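Local coordinates for protein titin (Homo sapiens, PDB 5JDD) that serves as a giant elastic scaffold of the muscle sarcomere, represented by three tandem immunoglobulin domains of its I-band region, at residues A[91-96]-A[110-115]; A[117-122]-A[162-167]; A[124-129]-A[156-161]; A[134-139]-A[147-152]. One frame throughout, in Å; residues are numbered along the deposited sequence. Where two conformers were deposited one is given.

Interaction 1 of 4, residues A[91-96]-A[110-115]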
loop_
_atom_site.group_PDB
_atom_site.type_symbol
_atom_site.label_atom_id
_atom_site.label_comp_id
_atom_site.label_asym_id
_atom_site.label_seq_id
_atom_site.Cartn_x
_atom_site.Cartn_y
_atom_site.Cartn_z
ATOM N N LEU A 91 3.005 -14.140 -9.656
ATOM C CA LEU A 91 2.591 -12.835 -9.144
ATOM C C LEU A 91 3.806 -11.931 -9.095
ATOM O O LEU A 91 4.836 -12.295 -8.521
ATOM C CB LEU A 91 2.022 -12.974 -7.743
ATOM C CG LEU A 91 0.792 -13.870 -7.579
ATOM C CD1 LEU A 91 0.357 -13.940 -6.121
ATOM C CD2 LEU A 91 -0.370 -13.408 -8.452
ATOM N N HIS A 92 3.700 -10.754 -9.699
ATOM C CA HIS A 92 4.834 -9.838 -9.696
ATOM C C HIS A 92 4.411 -8.384 -9.741
ATOM O O HIS A 92 3.267 -8.057 -10.067
ATOM C CB HIS A 92 5.784 -10.153 -10.864
ATOM C CG HIS A 92 5.149 -10.039 -12.218
ATOM N ND1 HIS A 92 4.463 -11.078 -12.809
ATOM C CD2 HIS A 92 5.113 -9.013 -13.104
ATOM C CE1 HIS A 92 4.027 -10.698 -13.999
ATOM N NE2 HIS A 92 4.410 -9.451 -14.203
ATOM N N ILE A 93 5.355 -7.510 -9.415
ATOM C CA ILE A 93 5.131 -6.070 -9.396
ATOM C C ILE A 93 5.228 -5.511 -10.814
ATOM O O ILE A 93 6.163 -5.847 -11.548
ATOM C CB ILE A 93 6.188 -5.381 -8.521
ATOM C CG1 ILE A 93 6.130 -5.897 -7.074
ATOM C CG2 ILE A 93 6.019 -3.867 -8.554
ATOM C CD1 ILE A 93 4.817 -5.619 -6.367
ATOM N N THR A 94 4.265 -4.674 -11.209
ATOM C CA THR A 94 4.316 -4.030 -12.529
ATOM C C THR A 94 4.535 -2.521 -12.462
ATOM O O THR A 94 4.859 -1.900 -13.465
ATOM C CB THR A 94 3.053 -4.278 -13.358
ATOM O OG1 THR A 94 1.960 -3.582 -12.753
ATOM C CG2 THR A 94 2.729 -5.776 -13.438
ATOM N N LYS A 95 4.342 -1.918 -11.292
ATOM C CA LYS A 95 4.675 -0.512 -11.099
ATOM C C LYS A 95 5.183 -0.356 -9.672
ATOM O O LYS A 95 4.528 -0.795 -8.728
ATOM C CB LYS A 95 3.466 0.398 -11.342
ATOM C CG LYS A 95 3.806 1.881 -11.261
ATOM C CD LYS A 95 2.566 2.761 -11.448
ATOM C CE LYS A 95 2.125 2.823 -12.900
ATOM N NZ LYS A 95 0.822 3.530 -13.085
ATOM N N THR A 96 6.356 0.258 -9.511
ATOM C CA THR A 96 6.970 0.379 -8.191
ATOM C C THR A 96 6.499 1.601 -7.427
ATOM O O THR A 96 5.772 2.458 -7.940
ATOM C CB THR A 96 8.512 0.422 -8.270
ATOM O OG1 THR A 96 8.928 1.637 -8.912
ATOM C CG2 THR A 96 9.044 -0.776 -9.035
ATOM N N PHE A 110 1.509 5.520 -0.394
ATOM C CA PHE A 110 2.311 4.672 -1.267
ATOM C C PHE A 110 1.381 3.882 -2.154
ATOM O O PHE A 110 0.305 3.470 -1.718
ATOM C CB PHE A 110 3.147 3.674 -0.453
ATOM C CG PHE A 110 4.261 4.310 0.312
ATOM C CD1 PHE A 110 5.442 4.665 -0.329
ATOM C CD2 PHE A 110 4.131 4.563 1.666
ATOM C CE1 PHE A 110 6.479 5.273 0.369
ATOM C CE2 PHE A 110 5.161 5.170 2.380
ATOM C CZ PHE A 110 6.339 5.526 1.733
ATOM N N GLU A 111 1.791 3.650 -3.395
ATOM C CA GLU A 111 1.013 2.807 -4.288
ATOM C C GLU A 111 1.922 1.962 -5.143
ATOM O O GLU A 111 2.962 2.422 -5.610
ATOM C CB GLU A 111 0.156 3.637 -5.243
ATOM C CG GLU A 111 -0.764 4.650 -4.629
ATOM C CD GLU A 111 -1.242 5.637 -5.669
ATOM O OE1 GLU A 111 -1.538 5.198 -6.802
ATOM O OE2 GLU A 111 -1.292 6.847 -5.360
ATOM N N CYS A 112 1.487 0.739 -5.398
ATOM C CA CYS A 112 2.121 -0.069 -6.428
ATOM C C CYS A 112 1.054 -0.743 -7.272
ATOM O O CYS A 112 -0.133 -0.726 -6.925
ATOM C CB CYS A 112 3.060 -1.115 -5.816
ATOM S SG CYS A 112 2.246 -2.423 -4.839
ATOM N N GLU A 113 1.472 -1.346 -8.377
ATOM C CA GLU A 113 0.562 -2.123 -9.209
ATOM C C GLU A 113 1.141 -3.515 -9.341
ATOM O O GLU A 113 2.366 -3.677 -9.393
ATOM C CB GLU A 113 0.332 -1.461 -10.577
ATOM C CG GLU A 113 -0.398 -0.116 -10.447
ATOM C CD GLU A 113 -0.555 0.676 -11.743
ATOM O OE1 GLU A 113 -0.433 0.110 -12.854
ATOM O OE2 GLU A 113 -0.823 1.895 -11.635
ATOM N N VAL A 114 0.258 -4.505 -9.339
ATOM C CA VAL A 114 0.647 -5.898 -9.405
ATOM C C VAL A 114 0.084 -6.562 -10.665
ATOM O O VAL A 114 -0.767 -6.002 -11.357
ATOM C CB VAL A 114 0.231 -6.667 -8.118
ATOM C CG1 VAL A 114 0.854 -6.010 -6.880
ATOM C CG2 VAL A 114 -1.285 -6.727 -7.991
ATOM N N SER A 115 0.561 -7.769 -10.940
ATOM C CA SER A 115 0.314 -8.449 -12.207
ATOM C C SER A 115 -1.080 -9.057 -12.347
ATOM O O SER A 115 -1.545 -9.314 -13.462
ATOM C CB SER A 115 1.360 -9.544 -12.387
ATOM O OG SER A 115 1.348 -10.425 -11.276
HETATM O O HOH W 1 -0.615 -4.257 -13.411
HETATM O O HOH W 2 1.593 -1.072 -14.247
HETATM O O HOH W 3 3.667 4.022 -7.667
#
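Glu113 and Lys95 lie side by side across two antiparallel strands, and Lys95 NZ closes a salt bridge on Glu113 OE2 at 2.7 Å, arriving from above the carboxylate plane. The lysine chain is extended until chi3 (-75°) bends CE, which lies 3.3 Å from the same OE2. In the backbone of the same glutamate, Glu113 O takes two donors from one face of its carbonyl plane, Thr94 N at 2.8 Å and the longer Lys95 N at 3.3 Å, because Thr94 and Lys95 together oppose a single residue: a classic beta bulge. Thr94 OG1 shares one water with Glu113 OE1 and another with Val114 O. At the other end Ser115 OG accepts from His92 N at 2.9 Å, while Ser115 CB sits over the centre of the imidazole as a CH-pi contact, 3.4 Å from the centroid of the His92 ring. The ring's ND1 is in turn hydrogen-bonded to Thr90 O. On the inward side Ile93 CD1 meets Val114 CG1 at 4.0 Å. Strand 93-95 is an edge strand of a four-stranded sheet in this I-set domain; beyond strand 108-114 comes strand 144-149, and Ile93 and Val114 both reach Cys164 of strand 158-164 in the facing sheet.

Interaction 2 of 4, residues A[117-122]-A[162-167]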
loop_
_atom_site.group_PDB
_atom_site.type_symbol
_atom_site.label_atom_id
_atom_site.label_comp_id
_atom_site.label_asym_id
_atom_site.label_seq_id
_atom_site.Cartn_x
_atom_site.Cartn_y
_atom_site.Cartn_z
ATOM N N PHE A 117 -5.289 -9.678 -10.555
ATOM C CA PHE A 117 -6.349 -9.343 -9.619
ATOM C C PHE A 117 -6.349 -10.301 -8.437
ATOM O O PHE A 117 -5.834 -11.423 -8.518
ATOM C CB PHE A 117 -7.710 -9.389 -10.324
ATOM C CG PHE A 117 -7.886 -8.310 -11.347
ATOM C CD1 PHE A 117 -8.377 -7.063 -10.982
ATOM C CD2 PHE A 117 -7.532 -8.531 -12.676
ATOM C CE1 PHE A 117 -8.518 -6.050 -11.928
ATOM C CE2 PHE A 117 -7.670 -7.522 -13.628
ATOM C CZ PHE A 117 -8.169 -6.283 -13.253
ATOM N N ASN A 118 -6.928 -9.831 -7.334
ATOM C CA ASN A 118 -7.130 -10.629 -6.123
ATOM C C ASN A 118 -5.841 -11.057 -5.413
ATOM O O ASN A 118 -5.793 -12.081 -4.734
ATOM C CB ASN A 118 -8.066 -11.807 -6.405
ATOM C CG ASN A 118 -9.410 -11.345 -6.918
ATOM O OD1 ASN A 118 -10.005 -10.410 -6.371
ATOM N ND2 ASN A 118 -9.877 -11.958 -7.997
ATOM N N VAL A 119 -4.801 -10.244 -5.553
ATOM C CA VAL A 119 -3.605 -10.415 -4.736
ATOM C C VAL A 119 -3.917 -9.818 -3.371
ATOM O O VAL A 119 -4.368 -8.680 -3.289
ATOM C CB VAL A 119 -2.387 -9.690 -5.343
ATOM C CG1 VAL A 119 -1.209 -9.707 -4.376
ATOM C CG2 VAL A 119 -1.999 -10.338 -6.664
ATOM N N PRO A 120 -3.710 -10.589 -2.291
ATOM C CA PRO A 120 -4.025 -10.022 -0.973
ATOM C C PRO A 120 -3.089 -8.885 -0.586
ATOM O O PRO A 120 -1.918 -8.859 -0.969
ATOM C CB PRO A 120 -3.841 -11.202 -0.016
ATOM C CG PRO A 120 -2.941 -12.152 -0.736
ATOM C CD PRO A 120 -3.187 -11.964 -2.205
ATOM N N SER A 121 -3.623 -7.925 0.154
ATOM C CA SER A 121 -2.798 -6.853 0.698
ATOM C C SER A 121 -1.765 -7.391 1.674
ATOM O O SER A 121 -2.106 -8.112 2.611
ATOM C CB SER A 121 -3.669 -5.862 1.453
ATOM O OG SER A 121 -4.598 -5.251 0.592
ATOM N N MET A 122 -0.510 -7.007 1.484
ATOM C CA MET A 122 0.522 -7.328 2.466
ATOM C C MET A 122 1.542 -6.211 2.533
ATOM O O MET A 122 2.401 -6.092 1.661
ATOM C CB MET A 122 1.219 -8.649 2.131
ATOM C CG MET A 122 2.265 -9.067 3.182
ATOM S SD MET A 122 1.609 -9.233 4.864
ATOM C CE MET A 122 0.460 -10.587 4.663
ATOM N N PHE A 162 5.578 -3.622 0.006
ATOM C CA PHE A 162 4.445 -4.441 -0.407
ATOM C C PHE A 162 4.955 -5.799 -0.874
ATOM O O PHE A 162 5.872 -5.874 -1.694
ATOM C CB PHE A 162 3.645 -3.788 -1.539
ATOM C CG PHE A 162 2.386 -4.535 -1.864
ATOM C CD1 PHE A 162 2.367 -5.494 -2.864
ATOM C CD2 PHE A 162 1.243 -4.337 -1.116
ATOM C CE1 PHE A 162 1.212 -6.214 -3.145
ATOM C CE2 PHE A 162 0.083 -5.049 -1.384
ATOM C CZ PHE A 162 0.059 -5.998 -2.407
ATOM N N VAL A 163 4.378 -6.873 -0.333
ATOM C CA VAL A 163 4.736 -8.234 -0.736
ATOM C C VAL A 163 3.715 -8.784 -1.723
ATOM O O VAL A 163 2.515 -8.816 -1.443
ATOM C CB VAL A 163 4.825 -9.177 0.471
ATOM C CG1 VAL A 163 5.254 -10.573 0.024
ATOM C CG2 VAL A 163 5.807 -8.625 1.505
ATOM N N CYS A 164 4.212 -9.225 -2.876
ATOM C CA CYS A 164 3.370 -9.722 -3.953
ATOM C C CYS A 164 3.887 -11.088 -4.384
ATOM O O CYS A 164 4.843 -11.186 -5.170
ATOM C CB CYS A 164 3.443 -8.732 -5.117
ATOM S SG CYS A 164 2.571 -9.203 -6.611
ATOM N N GLY A 165 3.275 -12.145 -3.864
ATOM C CA GLY A 165 3.806 -13.487 -4.065
ATOM C C GLY A 165 5.249 -13.565 -3.585
ATOM O O GLY A 165 5.551 -13.259 -2.423
ATOM N N ASN A 166 6.148 -13.941 -4.489
ATOM C CA ASN A 166 7.566 -14.026 -4.166
ATOM C C ASN A 166 8.351 -12.786 -4.575
ATOM O O ASN A 166 9.581 -12.758 -4.473
ATOM C CB ASN A 166 8.154 -15.290 -4.797
ATOM C CG ASN A 166 7.457 -16.525 -4.314
ATOM O OD1 ASN A 166 7.218 -16.677 -3.116
ATOM N ND2 ASN A 166 7.078 -17.401 -5.240
ATOM N N ASP A 167 7.624 -11.760 -5.025
ATOM C CA ASP A 167 8.189 -10.466 -5.400
ATOM C C ASP A 167 7.900 -9.509 -4.228
ATOM O O ASP A 167 6.988 -9.741 -3.421
ATOM C CB ASP A 167 7.508 -9.945 -6.686
ATOM C CG ASP A 167 8.402 -9.006 -7.523
ATOM O OD1 ASP A 167 9.524 -8.669 -7.080
ATOM O OD2 ASP A 167 7.976 -8.602 -8.642
HETATM O O HOH W 4 0.391 -10.282 -0.983
#
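Met122 O receives the amide of Val163 where the loop 117-122, on its way between the two sheets of the immunoglobulin sandwich, joins strand 158-164. The bond, 2.9 Å from Val163 N to Met122 O, is nearly straight (168° at the hydrogen) and lies in the carbonyl plane; the same oxygen has Phe162 CA at 3.3 Å in a CA-H...O contact. The buried part centres on the Phe162 ring. Its CG stands anti to the backbone N (chi1 -173°), and the ring extends under the loop until CE2 is 3.5 Å from Met122 N. Val119 CG1 comes to the edge of this ring, 4.4 Å from Phe162 CZ, and equally near Cys164 SG; Val114 of strand 108-114 touches all three residues, and Trp123 meets the ring edge-to-face. The outer side is partly exposed. Here Met122 and Val163 run side by side, still in close contact with Met122 CG 3.7 Å from Val163 CB, before bends at chi2 and chi3 carry the thioether end away. A type II' turn from Cys164 to Asp167 ends the strand. Between Pro120 and Val163 the backbones are joined through solvent: one water donates to Pro120 O at 2.7 Å and to Val163 O at 2.6 Å.

Interaction 3 of 4, residues A[124-129]-A[156-161]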
loop_
_atom_site.group_PDB
_atom_site.type_symbol
_atom_site.label_atom_id
_atom_site.label_comp_id
_atom_site.label_asym_id
_atom_site.label_seq_id
_atom_site.Cartn_x
_atom_site.Cartn_y
_atom_site.Cartn_z
ATOM N N LEU A 124 4.432 -4.066 4.888
ATOM C CA LEU A 124 5.349 -4.114 6.023
ATOM C C LEU A 124 5.919 -2.733 6.292
ATOM O O LEU A 124 6.087 -1.932 5.369
ATOM C CB LEU A 124 6.522 -5.063 5.748
ATOM C CG LEU A 124 6.261 -6.372 5.012
ATOM C CD1 LEU A 124 7.581 -7.132 4.828
ATOM C CD2 LEU A 124 5.257 -7.225 5.777
ATOM N N LYS A 125 6.217 -2.469 7.559
ATOM C CA LYS A 125 6.991 -1.301 7.962
ATOM C C LYS A 125 8.260 -1.847 8.604
ATOM O O LYS A 125 8.191 -2.540 9.621
ATOM C CB LYS A 125 6.226 -0.454 8.985
ATOM C CG LYS A 125 7.047 0.715 9.556
ATOM C CD LYS A 125 6.287 1.433 10.654
ATOM C CE LYS A 125 7.111 2.605 11.188
ATOM N NZ LYS A 125 6.459 3.288 12.344
ATOM N N ASN A 126 9.414 -1.545 8.020
ATOM C CA ASN A 126 10.682 -2.095 8.503
ATOM C C ASN A 126 10.615 -3.604 8.750
ATOM O O ASN A 126 11.130 -4.106 9.752
ATOM C CB ASN A 126 11.160 -1.348 9.763
ATOM C CG ASN A 126 11.437 0.127 9.505
ATOM O OD1 ASN A 126 11.789 0.524 8.393
ATOM N ND2 ASN A 126 11.302 0.941 10.545
ATOM N N GLY A 127 9.949 -4.314 7.844
ATOM C CA GLY A 127 9.958 -5.765 7.865
ATOM C C GLY A 127 8.913 -6.394 8.761
ATOM O O GLY A 127 8.857 -7.616 8.886
ATOM N N VAL A 128 8.077 -5.563 9.372
ATOM C CA VAL A 128 7.041 -6.007 10.295
ATOM C C VAL A 128 5.668 -5.706 9.687
ATOM O O VAL A 128 5.461 -4.630 9.122
ATOM C CB VAL A 128 7.174 -5.271 11.642
ATOM C CG1 VAL A 128 5.957 -5.529 12.516
ATOM C CG2 VAL A 128 8.471 -5.661 12.353
ATOM N N GLU A 129 4.733 -6.649 9.786
ATOM C CA GLU A 129 3.418 -6.474 9.160
ATOM C C GLU A 129 2.608 -5.358 9.814
ATOM O O GLU A 129 2.536 -5.273 11.048
ATOM C CB GLU A 129 2.609 -7.781 9.173
ATOM C CG GLU A 129 3.149 -8.852 8.232
ATOM C CD GLU A 129 2.409 -10.175 8.330
ATOM O OE1 GLU A 129 1.165 -10.189 8.227
ATOM O OE2 GLU A 129 3.087 -11.210 8.510
ATOM N N ASP A 156 6.913 7.697 11.874
ATOM C CA ASP A 156 6.449 7.036 10.653
ATOM C C ASP A 156 7.530 6.962 9.581
ATOM O O ASP A 156 7.379 6.243 8.598
ATOM C CB ASP A 156 5.202 7.733 10.089
ATOM C CG ASP A 156 4.029 7.702 11.047
ATOM O OD1 ASP A 156 3.773 6.635 11.655
ATOM O OD2 ASP A 156 3.364 8.749 11.212
ATOM N N SER A 157 8.615 7.708 9.752
ATOM C CA SER A 157 9.731 7.613 8.814
ATOM C C SER A 157 10.310 6.203 8.893
ATOM O O SER A 157 10.750 5.764 9.960
ATOM C CB SER A 157 10.818 8.643 9.135
ATOM O OG SER A 157 10.299 9.965 9.097
ATOM N N ALA A 158 10.299 5.503 7.763
ATOM C CA ALA A 158 10.632 4.087 7.725
ATOM C C ALA A 158 10.646 3.600 6.294
ATOM O O ALA A 158 10.326 4.348 5.360
ATOM C CB ALA A 158 9.598 3.286 8.518
ATOM N N GLU A 159 11.007 2.331 6.130
ATOM C CA GLU A 159 10.917 1.679 4.840
ATOM C C GLU A 159 9.646 0.856 4.807
ATOM O O GLU A 159 9.418 0.028 5.688
ATOM C CB GLU A 159 12.117 0.775 4.591
ATOM C CG GLU A 159 12.021 0.044 3.261
ATOM C CD GLU A 159 13.306 -0.660 2.898
ATOM O OE1 GLU A 159 13.735 -1.540 3.673
ATOM O OE2 GLU A 159 13.885 -0.329 1.840
ATOM N N TYR A 160 8.822 1.086 3.789
ATOM C CA TYR A 160 7.555 0.381 3.631
ATOM C C TYR A 160 7.639 -0.567 2.454
ATOM O O TYR A 160 8.202 -0.236 1.415
ATOM C CB TYR A 160 6.408 1.388 3.469
ATOM C CG TYR A 160 6.171 2.175 4.734
ATOM C CD1 TYR A 160 5.258 1.735 5.684
ATOM C CD2 TYR A 160 6.872 3.344 4.991
ATOM C CE1 TYR A 160 5.049 2.440 6.857
ATOM C CE2 TYR A 160 6.667 4.064 6.162
ATOM C CZ TYR A 160 5.758 3.597 7.088
ATOM O OH TYR A 160 5.542 4.289 8.247
ATOM N N THR A 161 7.067 -1.752 2.619
ATOM C CA THR A 161 7.201 -2.801 1.622
ATOM C C THR A 161 5.837 -3.383 1.293
ATOM O O THR A 161 5.032 -3.600 2.190
ATOM C CB THR A 161 8.077 -3.945 2.181
ATOM O OG1 THR A 161 9.383 -3.446 2.505
ATOM C CG2 THR A 161 8.204 -5.086 1.179
HETATM O O HOH W 5 4.207 4.195 10.728
HETATM O O HOH W 6 12.442 3.697 10.800
HETATM O O HOH W 7 9.637 -2.840 5.153
#
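Lys125 CG stands anti to the backbone N (chi1 174°) and its chain stays fully extended, running beside Tyr160, whose CG lies beside the backbone N (chi1 -67°). The two side chains point the same way: Lys125 CG and CB pass Tyr160 CE1 at 3.8 Å, and Lys125 CE touches both Tyr160 OH and Ala158 CB, 3.7 Å from each. A single water gathers the polar ends, accepting from Lys125 NZ and donating to Asp156 OD1 and Tyr160 OH; the ammonium also bonds Glu155 O, and the other carboxylate oxygen of Asp156 forms a salt bridge with Lys135. Tyr160 OH itself donates to Asp156 O at 2.7 Å, in the carbonyl plane and on a lone pair, which ties the ring to the turn preceding its own strand. Asn126 bonds Glu159 twice, its side-chain oxygen standing in for a backbone acceptor: Asn126 N gives a 2.8 Å bond to Glu159 O, and Glu159 N returns one of 3.0 Å to Asn126 OD1. Leu124 and Thr161 exchange both backbone bonds, their side chains crossing with CB atoms 4.0 Å apart. Asn126 and Gly127, both at positive phi, form the centre of a type I' turn from Lys125 to Val128. The tyrosine bound back to the aspartate carbonyl matches the tyrosine corner of immunoglobulin domains.

Interaction 4 of 4, residues A[134-139]-A[147-152]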
loop_
_atom_site.group_PDB
_atom_site.type_symbol
_atom_site.label_atom_id
_atom_site.label_comp_id
_atom_site.label_asym_id
_atom_site.label_seq_id
_atom_site.Cartn_x
_atom_site.Cartn_y
_atom_site.Cartn_z
ATOM N N GLU A 134 -7.053 3.358 12.019
ATOM C CA GLU A 134 -7.355 4.720 11.601
ATOM C C GLU A 134 -6.081 5.404 11.114
ATOM O O GLU A 134 -6.131 6.323 10.299
ATOM C CB GLU A 134 -8.016 5.513 12.729
ATOM C CG GLU A 134 -9.402 5.010 13.114
ATOM C CD GLU A 134 -10.498 5.453 12.155
ATOM O OE1 GLU A 134 -11.675 5.448 12.569
ATOM O OE2 GLU A 134 -10.194 5.799 10.993
ATOM N N LYS A 135 -4.942 4.926 11.609
ATOM C CA LYS A 135 -3.627 5.407 11.203
ATOM C C LYS A 135 -3.229 4.913 9.803
ATOM O O LYS A 135 -2.707 5.679 8.985
ATOM C CB LYS A 135 -2.592 4.920 12.213
ATOM C CG LYS A 135 -1.160 5.277 11.892
ATOM C CD LYS A 135 -0.893 6.741 12.179
ATOM C CE LYS A 135 0.593 7.041 12.143
ATOM N NZ LYS A 135 0.832 8.510 12.183
ATOM N N PHE A 136 -3.476 3.637 9.544
ATOM C CA PHE A 136 -3.096 3.011 8.279
ATOM C C PHE A 136 -4.322 2.581 7.495
ATOM O O PHE A 136 -5.067 1.707 7.933
ATOM C CB PHE A 136 -2.224 1.779 8.528
ATOM C CG PHE A 136 -0.901 2.082 9.159
ATOM C CD1 PHE A 136 0.099 2.714 8.430
ATOM C CD2 PHE A 136 -0.639 1.703 10.468
ATOM C CE1 PHE A 136 1.329 2.982 9.004
ATOM C CE2 PHE A 136 0.586 1.970 11.049
ATOM C CZ PHE A 136 1.572 2.611 10.316
ATOM N N LYS A 137 -4.532 3.197 6.336
ATOM C CA LYS A 137 -5.617 2.809 5.441
ATOM C C LYS A 137 -5.014 1.941 4.342
ATOM O O LYS A 137 -4.084 2.352 3.654
ATOM C CB LYS A 137 -6.291 4.051 4.854
ATOM C CG LYS A 137 -7.324 3.774 3.775
ATOM C CD LYS A 137 -8.649 3.316 4.345
ATOM C CE LYS A 137 -9.719 3.327 3.260
ATOM N NZ LYS A 137 -9.685 4.608 2.493
ATOM N N ILE A 138 -5.524 0.726 4.205
ATOM C CA ILE A 138 -5.026 -0.216 3.221
ATOM C C ILE A 138 -6.104 -0.427 2.164
ATOM O O ILE A 138 -7.236 -0.803 2.479
ATOM C CB ILE A 138 -4.610 -1.537 3.908
ATOM C CG1 ILE A 138 -3.374 -1.284 4.776
ATOM C CG2 ILE A 138 -4.292 -2.620 2.878
ATOM C CD1 ILE A 138 -2.975 -2.455 5.670
ATOM N N VAL A 139 -5.754 -0.167 0.909
ATOM C CA VAL A 139 -6.737 -0.132 -0.171
ATOM C C VAL A 139 -6.312 -1.056 -1.306
ATOM O O VAL A 139 -5.125 -1.146 -1.633
ATOM C CB VAL A 139 -6.903 1.297 -0.728
ATOM C CG1 VAL A 139 -7.989 1.347 -1.793
ATOM C CG2 VAL A 139 -7.241 2.282 0.398
ATOM N N LEU A 147 -1.278 2.173 0.326
ATOM C CA LEU A 147 -1.144 2.347 1.771
ATOM C C LEU A 147 -1.208 3.837 2.044
ATOM O O LEU A 147 -0.401 4.610 1.522
ATOM C CB LEU A 147 0.188 1.791 2.275
ATOM C CG LEU A 147 0.494 2.041 3.762
ATOM C CD1 LEU A 147 -0.479 1.268 4.635
ATOM C CD2 LEU A 147 1.918 1.634 4.104
ATOM N N ILE A 148 -2.189 4.246 2.840
ATOM C CA ILE A 148 -2.329 5.645 3.222
ATOM C C ILE A 148 -2.009 5.788 4.707
ATOM O O ILE A 148 -2.571 5.071 5.545
ATOM C CB ILE A 148 -3.735 6.154 2.921
ATOM C CG1 ILE A 148 -4.000 6.050 1.417
ATOM C CG2 ILE A 148 -3.903 7.588 3.388
ATOM C CD1 ILE A 148 -5.458 5.951 1.064
ATOM N N ILE A 149 -1.069 6.677 5.015
ATOM C CA ILE A 149 -0.620 6.887 6.390
ATOM C C ILE A 149 -1.080 8.252 6.861
ATOM O O ILE A 149 -0.624 9.281 6.360
ATOM C CB ILE A 149 0.912 6.778 6.505
ATOM C CG1 ILE A 149 1.397 5.449 5.925
ATOM C CG2 ILE A 149 1.355 6.882 7.958
ATOM C CD1 ILE A 149 2.904 5.334 5.871
ATOM N N MET A 150 -1.985 8.257 7.833
ATOM C CA MET A 150 -2.575 9.501 8.318
ATOM C C MET A 150 -1.742 10.158 9.406
ATOM O O MET A 150 -1.025 9.486 10.142
ATOM C CB MET A 150 -3.971 9.232 8.896
ATOM C CG MET A 150 -4.922 8.471 7.994
ATOM S SD MET A 150 -5.250 9.341 6.460
ATOM C CE MET A 150 -5.931 10.876 7.083
ATOM N N ASN A 151 -1.851 11.480 9.491
ATOM C CA ASN A 151 -1.284 12.248 10.601
ATOM C C ASN A 151 0.163 11.868 10.890
ATOM O O ASN A 151 0.503 11.440 11.996
ATOM C CB ASN A 151 -2.142 12.078 11.861
ATOM C CG ASN A 151 -1.734 13.026 12.976
ATOM O OD1 ASN A 151 -1.147 14.083 12.729
ATOM N ND2 ASN A 151 -2.034 12.644 14.213
ATOM N N THR A 152 1.019 12.023 9.886
ATOM C CA THR A 152 2.394 11.549 10.007
ATOM C C THR A 152 3.174 12.235 11.118
ATOM O O THR A 152 2.964 13.414 11.439
ATOM C CB THR A 152 3.189 11.683 8.700
ATOM O OG1 THR A 152 3.164 13.047 8.259
ATOM C CG2 THR A 152 2.610 10.760 7.619
#
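Phe136, Leu147, Ile138 and Ile149 put their side chains on one face of two antiparallel strands. Phe136 lies alongside Ile149, pointing the same way, and Ile149 CG1 meets the ring at its edge, near its plane, 3.9 Å from Phe136 CD1. Leu147 CG is anti to the backbone N (chi1 174°), and from it CD1 approaches the Phe136 ring obliquely while also touching Ile138 CG1 at 3.9 Å. One face of the Phe136 ring has Lys135 CG above it, offset toward the rim. Strands 136-141 and 144-149 form a beta hairpin at the margin of a four-stranded sheet of the I-set domain, and this apolar face turns inward: Leu147 and Ile149 reach Tyr160, Ile138 reaches Trp123. On the reverse face Lys137 and Ile148 lie side by side with their CB atoms 3.8 Å apart, and their backbones bond both ways at 2.8 Å, Lys137 N to Ile148 O and Ile148 N to Lys137 O. Past the strand end Met150 N donates to Lys135 O, almost straight at 176°. The Lys135 chain bends at chi2 (75°), and its NZ donates to Met150 O at 2.9 Å, nearly along the C=O axis, while forming a salt bridge with Asp156.

In the fold
All four contacts belong to the middle immunoglobulin domain of the tandem. Interactions 1 and 4 hold opposite margins of the four-stranded sheet, joined through strands 108-114 and 144-149, where Phe110 N bonds Leu147 O; interactions 2 and 3 both use strand 158-164 of the facing sheet. Interaction 1 is a surface contact, dominated by a salt bridge, a bulge and waters, whereas the others are partly buried: interaction 2 packs around Phe162, interaction 4 has an apolar inner face, and interaction 3 combines strand pairing with a water-linked polar group. Across the sandwich Tyr160 meets Leu147, Ile149 and Phe110, and Asp167 accepts from Ile93 N.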